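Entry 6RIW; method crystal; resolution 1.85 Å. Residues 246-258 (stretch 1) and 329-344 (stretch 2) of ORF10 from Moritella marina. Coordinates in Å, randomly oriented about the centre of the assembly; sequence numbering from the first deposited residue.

Stretch 1 (246-258) VHAPFDQNSQGLF
Stretch 2 329-344: ECHATGTPKGDNVELR

This is a buried loop-against-loop contact, 584 Å² summed over both sides, in which a chain of tight turns closes over a glycine elbow and the first turns of the helix that follows it.

Stretch 1 has no regular helix or strand: a type II turn runs from Ala248 to Asp251 and a type I turn from Asp251 to Ser254, and Gln255 N returns to Val246 O at 3.1 Å. Stretch 2 is loop from Cys330 through Thr335, then helix from Pro336 onward. In register, the CA atoms of Pro249 and Gly334 lie 3.8 Å apart, those of Gly256 and Thr335 4.2 Å.

Gly334 sits at phi/psi 101/-12, where a CB would jam against the preceding carbonyl and also clash with Gly256 O and His247 ND1. The bare CA lets the chains close in, and Ser254 (chi1 t) uses the space: its OG donates to Gly334 O at 2.6 Å while accepting from Ala248 N at 3.0 Å, so one hydroxyl ties its own loop to the other.

Asp339 (chi1 m) is the second anchor. Asp339 OD2 accepts from Phe250 N at 3.1 Å, nearly linear at 169°, and Asp339 OD1 accepts from Gly334 N at 3.2 Å. One carboxylate thus fixes both loops to the helix. A water donates to Asp339 OD2 at 2.6 Å and to Asp251 O at 3.1 Å, extending the link.

Phe250, with phi/psi 78/-4, starts with CA-to-CB pointing away, but chi1 m and chi2 -55° bring its ring back into an apolar pocket. Ala332 CB lies over one face, 3.9 Å from the centroid of the Phe250 ring; Cys330 SG meets the edge, 3.6 Å from Phe250 CZ; and Leu343 CD2 approaches Phe250 CE1 at 4.1 Å. Pro249 CB adds a 4.1 Å contact with Ala332 CB, while Pro336 CG packs 3.4 Å from Ser254 O.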

ATOM      1  N   VAL A 246     -10.596  -0.354  28.214  1.00 27.40           N
ATOM      2  CA  VAL A 246     -11.874  -0.883  27.744  1.00 26.11           C
ATOM      3  C   VAL A 246     -11.977  -0.645  26.237  1.00 29.13           C
ATOM      4  O   VAL A 246     -12.145   0.497  25.783  1.00 23.47           O
ATOM      5  CB  VAL A 246     -13.071  -0.259  28.479  1.00 25.72           C
ATOM      6  CG1 VAL A 246     -14.373  -0.765  27.892  1.00 26.29           C
ATOM      7  CG2 VAL A 246     -13.000  -0.589  29.968  1.00 28.14           C
ATOM      8  N   HIS A 247     -11.909  -1.733  25.470  1.00 23.22           N
ATOM      9  CA  HIS A 247     -12.151  -1.732  24.024  1.00 25.52           C
ATOM     10  C   HIS A 247     -13.471  -2.462  23.792  1.00 25.77           C
ATOM     11  O   HIS A 247     -13.524  -3.694  23.842  1.00 25.84           O
ATOM     12  CB  HIS A 247     -10.997  -2.396  23.271  1.00 22.84           C
ATOM     13  CG  HIS A 247     -11.372  -2.874  21.902  1.00 25.29           C
ATOM     14  ND1 HIS A 247     -11.792  -2.021  20.898  1.00 24.54           N
ATOM     15  CD2 HIS A 247     -11.410  -4.122  21.376  1.00 23.15           C
ATOM     16  CE1 HIS A 247     -12.067  -2.726  19.811  1.00 21.07           C
ATOM     17  NE2 HIS A 247     -11.849  -4.002  20.077  1.00 26.98           N
ATOM     18  N   ALA A 248     -14.535  -1.705  23.536  1.00 25.19           N
ATOM     19  CA  ALA A 248     -15.885  -2.271  23.513  1.00 26.60           C
ATOM     20  C   ALA A 248     -16.731  -1.511  22.510  1.00 24.73           C
ATOM     21  O   ALA A 248     -17.425  -0.545  22.862  1.00 24.02           O
ATOM     22  CB  ALA A 248     -16.524  -2.227  24.897  1.00 24.84           C
ATOM     23  N   PRO A 249     -16.706  -1.927  21.245  1.00 24.49           N
ATOM     24  CA  PRO A 249     -17.487  -1.221  20.217  1.00 22.07           C
ATOM     25  C   PRO A 249     -18.948  -1.090  20.628  1.00 26.46           C
ATOM     26  O   PRO A 249     -19.562  -2.046  21.101  1.00 24.17           O
ATOM     27  CB  PRO A 249     -17.325  -2.109  18.975  1.00 23.38           C
ATOM     28  CG  PRO A 249     -16.014  -2.822  19.201  1.00 23.89           C
ATOM     29  CD  PRO A 249     -15.956  -3.072  20.698  1.00 23.69           C
ATOM     30  N   PHE A 250     -19.487   0.117  20.459  1.00 24.94           N
ATOM     31  CA  PHE A 250     -20.857   0.551  20.751  1.00 25.92           C
ATOM     32  C   PHE A 250     -21.091   0.800  22.243  1.00 26.83           C
ATOM     33  O   PHE A 250     -22.191   1.241  22.605  1.00 28.51           O
ATOM     34  CB  PHE A 250     -21.923  -0.436  20.249  1.00 28.94           C
ATOM     35  CG  PHE A 250     -22.064  -0.473  18.752  1.00 30.88           C
ATOM     36  CD1 PHE A 250     -22.305   0.686  18.040  1.00 32.81           C
ATOM     37  CD2 PHE A 250     -21.950  -1.670  18.065  1.00 33.71           C
ATOM     38  CE1 PHE A 250     -22.448   0.662  16.651  1.00 33.12           C
ATOM     39  CE2 PHE A 250     -22.088  -1.705  16.679  1.00 33.82           C
ATOM     40  CZ  PHE A 250     -22.333  -0.526  15.977  1.00 34.69           C
ATOM     41  N   ASP A 251     -20.123   0.533  23.117  1.00 26.80           N
ATOM     42  CA  ASP A 251     -20.345   0.651  24.555  1.00 30.71           C
ATOM     43  C   ASP A 251     -19.947   2.036  25.051  1.00 28.79           C
ATOM     44  O   ASP A 251     -18.919   2.580  24.649  1.00 25.09           O
ATOM     45  CB  ASP A 251     -19.568  -0.426  25.320  1.00 28.34           C
ATOM     46  CG  ASP A 251     -19.977  -0.504  26.796  1.00 28.93           C
ATOM     47  OD1 ASP A 251     -19.509   0.347  27.585  1.00 27.87           O
ATOM     48  OD2 ASP A 251     -20.766  -1.408  27.156  1.00 29.69           O
ATOM     49  N   GLN A 252     -20.785   2.601  25.938  1.00 29.40           N
ATOM     50  CA  GLN A 252     -20.533   3.931  26.488  1.00 31.14           C
ATOM     51  C   GLN A 252     -19.164   4.041  27.153  1.00 26.64           C
ATOM     52  O   GLN A 252     -18.578   5.129  27.186  1.00 32.43           O
ATOM     53  CB  GLN A 252     -21.610   4.302  27.517  1.00 31.59           C
ATOM     54  CG  GLN A 252     -23.005   4.500  26.971  1.00 38.36           C
ATOM     55  CD  GLN A 252     -24.003   4.828  28.079  1.00 41.56           C
ATOM     56  OE1 GLN A 252     -23.649   5.466  29.072  1.00 44.70           O
ATOM     57  NE2 GLN A 252     -25.246   4.371  27.923  1.00 45.55           N
ATOM     58  N   ASN A 253     -18.645   2.946  27.701  1.00 25.56           N
ATOM     59  CA  ASN A 253     -17.411   2.999  28.482  1.00 29.80           C
ATOM     60  C   ASN A 253     -16.154   2.770  27.643  1.00 28.45           C
ATOM     61  O   ASN A 253     -15.043   2.889  28.176  1.00 25.21           O
ATOM     62  CB  ASN A 253     -17.450   1.962  29.618  1.00 30.32           C
ATOM     63  CG  ASN A 253     -18.670   2.119  30.516  1.00 37.89           C
ATOM     64  OD1 ASN A 253     -18.740   3.044  31.327  1.00 38.62           O
ATOM     65  ND2 ASN A 253     -19.640   1.209  30.374  1.00 34.71           N
ATOM     66  N   SER A 254     -16.311   2.434  26.361  1.00 26.55           N
ATOM     67  CA  SER A 254     -15.165   2.232  25.482  1.00 26.38           C
ATOM     68  C   SER A 254     -14.377   3.524  25.328  1.00 27.39           C
ATOM     69  O   SER A 254     -14.949   4.593  25.093  1.00 26.09           O
ATOM     70  CB  SER A 254     -15.633   1.749  24.104  1.00 24.74           C
ATOM     71  OG  SER A 254     -14.529   1.285  23.322  1.00 24.08           O
ATOM     72  N   GLN A 255     -13.053   3.433  25.440  1.00 23.34           N
ATOM     73  CA  GLN A 255     -12.231   4.623  25.256  1.00 24.37           C
ATOM     74  C   GLN A 255     -11.231   4.515  24.108  1.00 24.55           C
ATOM     75  O   GLN A 255     -10.367   5.387  23.978  1.00 20.91           O
ATOM     76  CB  GLN A 255     -11.512   4.966  26.559  1.00 27.15           C
ATOM     77  CG  GLN A 255     -12.479   5.473  27.611  1.00 27.63           C
ATOM     78  CD  GLN A 255     -11.785   6.005  28.840  1.00 33.82           C
ATOM     79  OE1 GLN A 255     -10.581   5.799  29.028  1.00 30.41           O
ATOM     80  NE2 GLN A 255     -12.544   6.690  29.695  1.00 32.80           N
ATOM     81  N   GLY A 256     -11.338   3.500  23.260  1.00 23.63           N
ATOM     82  CA  GLY A 256     -10.350   3.320  22.216  1.00 23.77           C
ATOM     83  C   GLY A 256     -10.485   1.954  21.579  1.00 21.02           C
ATOM     84  O   GLY A 256     -11.443   1.214  21.826  1.00 23.42           O
ATOM     85  N   LEU A 257      -9.498   1.641  20.744  1.00 23.51           N
ATOM     86  CA  LEU A 257      -9.463   0.377  20.026  1.00 21.85           C
ATOM     87  C   LEU A 257      -8.228  -0.424  20.420  1.00 20.93           C
ATOM     88  O   LEU A 257      -7.263   0.102  20.990  1.00 20.32           O
ATOM     89  CB  LEU A 257      -9.467   0.604  18.490  1.00 21.10           C
ATOM     90  CG  LEU A 257      -8.336   1.461  17.886  1.00 24.56           C
ATOM     91  CD1 LEU A 257      -7.019   0.688  17.664  1.00 25.13           C
ATOM     92  CD2 LEU A 257      -8.799   2.051  16.554  1.00 30.95           C
ATOM     93  N   PHE A 258      -8.280  -1.715  20.107  1.00 20.32           N
ATOM     94  CA  PHE A 258      -7.103  -2.568  20.001  1.00 20.14           C
ATOM     95  C   PHE A 258      -6.937  -2.948  18.531  1.00 20.31           C
ATOM     96  O   PHE A 258      -7.927  -3.198  17.834  1.00 20.50           O
ATOM     97  CB  PHE A 258      -7.236  -3.854  20.824  1.00 21.15           C
ATOM     98  CG  PHE A 258      -7.408  -3.637  22.307  1.00 23.98           C
ATOM     99  CD1 PHE A 258      -6.854  -2.536  22.949  1.00 22.92           C
ATOM    100  CD2 PHE A 258      -8.116  -4.565  23.059  1.00 25.50           C
ATOM    101  CE1 PHE A 258      -7.007  -2.358  24.337  1.00 23.93           C
ATOM    102  CE2 PHE A 258      -8.272  -4.406  24.444  1.00 26.24           C
ATOM    103  CZ  PHE A 258      -7.731  -3.299  25.078  1.00 25.94           C
ATOM    104  N   GLU A 329     -23.305  -4.676   9.488  1.00 23.89           N
ATOM    105  CA  GLU A 329     -22.048  -4.911  10.180  1.00 23.15           C
ATOM    106  C   GLU A 329     -21.280  -3.600  10.127  1.00 24.44           C
ATOM    107  O   GLU A 329     -20.892  -3.137   9.043  1.00 22.04           O
ATOM    108  CB  GLU A 329     -21.291  -6.075   9.541  1.00 22.37           C
ATOM    109  CG  GLU A 329     -19.844  -6.250  10.043  1.00 24.17           C
ATOM    110  CD  GLU A 329     -19.733  -6.697  11.506  1.00 28.59           C
ATOM    111  OE1 GLU A 329     -20.715  -7.237  12.088  1.00 22.92           O
ATOM    112  OE2 GLU A 329     -18.631  -6.508  12.067  1.00 28.72           O
ATOM    113  N   CYS A 330     -21.130  -2.962  11.282  1.00 20.87           N
ATOM    114  CA  CYS A 330     -20.638  -1.594  11.341  1.00 26.39           C
ATOM    115  C   CYS A 330     -19.126  -1.540  11.403  1.00 23.18           C
ATOM    116  O   CYS A 330     -18.448  -2.523  11.726  1.00 23.62           O
ATOM    117  CB  CYS A 330     -21.204  -0.863  12.556  1.00 25.94           C
ATOM    118  SG  CYS A 330     -22.994  -0.713  12.464  1.00 27.42           S
ATOM    119  N   HIS A 331     -18.604  -0.348  11.118  1.00 21.21           N
ATOM    120  CA  HIS A 331     -17.171  -0.115  11.242  1.00 24.14           C
ATOM    121  C   HIS A 331     -16.737  -0.077  12.708  1.00 27.84           C
ATOM    122  O   HIS A 331     -15.622  -0.514  13.032  1.00 24.98           O
ATOM    123  CB  HIS A 331     -16.819   1.184  10.524  1.00 22.86           C
ATOM    124  CG  HIS A 331     -15.426   1.657  10.786  1.00 26.80           C
ATOM    125  ND1 HIS A 331     -14.320   1.015  10.273  1.00 27.49           N
ATOM    126  CD2 HIS A 331     -14.958   2.701  11.511  1.00 26.40           C
ATOM    127  CE1 HIS A 331     -13.227   1.644  10.671  1.00 26.11           C
ATOM    128  NE2 HIS A 331     -13.586   2.670  11.423  1.00 30.20           N
ATOM    129  N   ALA A 332     -17.625   0.404  13.599  1.00 24.43           N
ATOM    130  CA  ALA A 332     -17.432   0.573  15.045  1.00 26.45           C
ATOM    131  C   ALA A 332     -16.187  -0.072  15.645  1.00 24.72           C
ATOM    132  O   ALA A 332     -16.179  -1.274  15.928  1.00 23.39           O
ATOM    133  CB  ALA A 332     -18.647   0.022  15.794  1.00 25.24           C
ATOM    134  N   THR A 333     -15.153   0.726  15.895  1.00 25.32           N
ATOM    135  CA  THR A 333     -13.892   0.213  16.407  1.00 22.95           C
ATOM    136  C   THR A 333     -13.792   0.262  17.920  1.00 25.76           C
ATOM    137  O   THR A 333     -12.851  -0.312  18.470  1.00 27.28           O
ATOM    138  CB  THR A 333     -12.723   1.024  15.869  1.00 24.07           C
ATOM    139  OG1 THR A 333     -12.834   2.357  16.387  1.00 24.61           O
ATOM    140  CG2 THR A 333     -12.719   1.044  14.349  1.00 27.99           C
ATOM    141  N   GLY A 334     -14.697   0.968  18.596  1.00 26.15           N
ATOM    142  CA  GLY A 334     -14.556   1.246  20.013  1.00 24.21           C
ATOM    143  C   GLY A 334     -14.053   2.637  20.325  1.00 27.30           C
ATOM    144  O   GLY A 334     -14.118   3.056  21.491  1.00 25.95           O
ATOM    145  N   THR A 335     -13.557   3.369  19.322  1.00 25.20           N
ATOM    146  CA  THR A 335     -13.182   4.767  19.531  1.00 28.08           C
ATOM    147  C   THR A 335     -14.439   5.614  19.693  1.00 27.45           C
ATOM    148  O   THR A 335     -15.336   5.548  18.843  1.00 27.35           O
ATOM    149  CB  THR A 335     -12.336   5.287  18.368  1.00 30.75           C
ATOM    150  OG1 THR A 335     -11.193   4.435  18.186  1.00 32.04           O
ATOM    151  CG2 THR A 335     -11.852   6.703  18.648  1.00 33.71           C
ATOM    152  N   PRO A 336     -14.541   6.424  20.759  1.00 28.17           N
ATOM    153  CA  PRO A 336     -15.800   7.163  21.001  1.00 29.50           C
ATOM    154  C   PRO A 336     -16.191   8.080  19.856  1.00 28.89           C
ATOM    155  O   PRO A 336     -17.337   8.029  19.391  1.00 29.36           O
ATOM    156  CB  PRO A 336     -15.496   7.956  22.287  1.00 29.38           C
ATOM    157  CG  PRO A 336     -14.401   7.201  22.959  1.00 28.66           C
ATOM    158  CD  PRO A 336     -13.557   6.631  21.838  1.00 30.30           C
ATOM    159  N   LYS A 337     -15.260   8.911  19.381  1.00 28.82           N
ATOM    160  CA  LYS A 337     -15.584   9.844  18.304  1.00 33.65           C
ATOM    161  C   LYS A 337     -16.146   9.104  17.097  1.00 28.74           C
ATOM    162  O   LYS A 337     -17.186   9.482  16.553  1.00 28.35           O
ATOM    163  CB  LYS A 337     -14.345  10.652  17.914  1.00 34.98           C
ATOM    164  CG  LYS A 337     -14.656  12.077  17.459  1.00 45.34           C
ATOM    165  CD  LYS A 337     -14.805  12.163  15.942  1.00 39.74           C
ATOM    166  CE  LYS A 337     -15.045  13.607  15.459  1.00 45.33           C
ATOM    167  NZ  LYS A 337     -16.502  13.994  15.363  1.00 44.91           N
ATOM    168  N   GLY A 338     -15.490   8.009  16.698  1.00 27.44           N
ATOM    169  CA  GLY A 338     -15.928   7.271  15.518  1.00 30.02           C
ATOM    170  C   GLY A 338     -17.224   6.499  15.718  1.00 27.82           C
ATOM    171  O   GLY A 338     -18.049   6.407  14.803  1.00 25.03           O
ATOM    172  N   ASP A 339     -17.413   5.906  16.901  1.00 23.55           N
ATOM    173  CA  ASP A 339     -18.657   5.185  17.150  1.00 26.48           C
ATOM    174  C   ASP A 339     -19.855   6.133  17.051  1.00 25.05           C
ATOM    175  O   ASP A 339     -20.870   5.804  16.425  1.00 28.11           O
ATOM    176  CB  ASP A 339     -18.613   4.498  18.525  1.00 30.06           C
ATOM    177  CG  ASP A 339     -17.691   3.243  18.564  1.00 37.18           C
ATOM    178  OD1 ASP A 339     -16.891   3.003  17.605  1.00 27.51           O
ATOM    179  OD2 ASP A 339     -17.762   2.504  19.594  1.00 27.67           O
ATOM    180  N   ASN A 340     -19.730   7.341  17.620  1.00 26.78           N
ATOM    181  CA  ASN A 340     -20.845   8.290  17.614  1.00 27.92           C
ATOM    182  C   ASN A 340     -21.095   8.862  16.221  1.00 27.69           C
ATOM    183  O   ASN A 340     -22.253   9.085  15.837  1.00 25.52           O
ATOM    184  CB  ASN A 340     -20.584   9.422  18.610  1.00 27.69           C
ATOM    185  CG  ASN A 340     -20.702   8.964  20.058  1.00 30.59           C
ATOM    186  OD1 ASN A 340     -21.800   8.799  20.569  1.00 32.37           O
ATOM    187  ND2 ASN A 340     -19.564   8.743  20.716  1.00 33.85           N
ATOM    188  N   VAL A 341     -20.032   9.126  15.454  1.00 27.27           N
ATOM    189  CA  VAL A 341     -20.223   9.640  14.098  1.00 25.05           C
ATOM    190  C   VAL A 341     -20.932   8.611  13.228  1.00 25.34           C
ATOM    191  O   VAL A 341     -21.848   8.953  12.470  1.00 26.44           O
ATOM    192  CB  VAL A 341     -18.884  10.085  13.478  1.00 29.24           C
ATOM    193  CG1 VAL A 341     -19.070  10.383  11.986  1.00 24.05           C
ATOM    194  CG2 VAL A 341     -18.358  11.332  14.173  1.00 27.28           C
ATOM    195  N   GLU A 342     -20.527   7.335  13.311  1.00 23.89           N
ATOM    196  CA  GLU A 342     -21.182   6.311  12.505  1.00 24.19           C
ATOM    197  C   GLU A 342     -22.648   6.148  12.902  1.00 26.00           C
ATOM    198  O   GLU A 342     -23.514   5.931  12.042  1.00 24.84           O
ATOM    199  CB  GLU A 342     -20.446   4.967  12.618  1.00 24.31           C
ATOM    200  CG  GLU A 342     -21.153   3.823  11.853  1.00 26.46           C
ATOM    201  CD  GLU A 342     -20.330   2.525  11.758  1.00 27.62           C
ATOM    202  OE1 GLU A 342     -19.436   2.311  12.611  1.00 28.71           O
ATOM    203  OE2 GLU A 342     -20.581   1.726  10.822  1.00 26.06           O
ATOM    204  N   LEU A 343     -22.951   6.246  14.204  1.00 24.29           N
ATOM    205  CA  LEU A 343     -24.348   6.154  14.628  1.00 25.03           C
ATOM    206  C   LEU A 343     -25.151   7.348  14.118  1.00 23.97           C
ATOM    207  O   LEU A 343     -26.320   7.200  13.747  1.00 28.07           O
ATOM    208  CB  LEU A 343     -24.440   6.052  16.152  1.00 23.33           C
ATOM    209  CG  LEU A 343     -24.084   4.683  16.734  1.00 27.34           C
ATOM    210  CD1 LEU A 343     -23.831   4.753  18.248  1.00 27.16           C
ATOM    211  CD2 LEU A 343     -25.179   3.678  16.400  1.00 28.32           C
ATOM    212  N   ARG A 344     -24.534   8.526  14.071  1.00 24.06           N
ATOM    213  CA  ARG A 344     -25.219   9.690  13.517  1.00 26.63           C
ATOM    214  C   ARG A 344     -25.486   9.509  12.031  1.00 26.07           C
ATOM    215  O   ARG A 344     -26.596   9.790  11.553  1.00 22.85           O
ATOM    216  CB  ARG A 344     -24.395  10.952  13.770  1.00 27.28           C
ATOM    217  CG  ARG A 344     -24.907  12.195  13.040  1.00 29.40           C
ATOM    218  CD  ARG A 344     -24.161  13.441  13.459  1.00 33.22           C
ATOM    219  NE  ARG A 344     -24.665  14.650  12.796  1.00 40.89           N
ATOM    220  CZ  ARG A 344     -23.975  15.786  12.671  1.00 45.07           C
ATOM    221  NH1 ARG A 344     -22.745  15.884  13.161  1.00 47.74           N
ATOM    222  NH2 ARG A 344     -24.507  16.830  12.046  1.00 53.83           N
TER
HETATM  223  O   HOH W   1     -17.912   3.624  21.909  1.00 33.03           O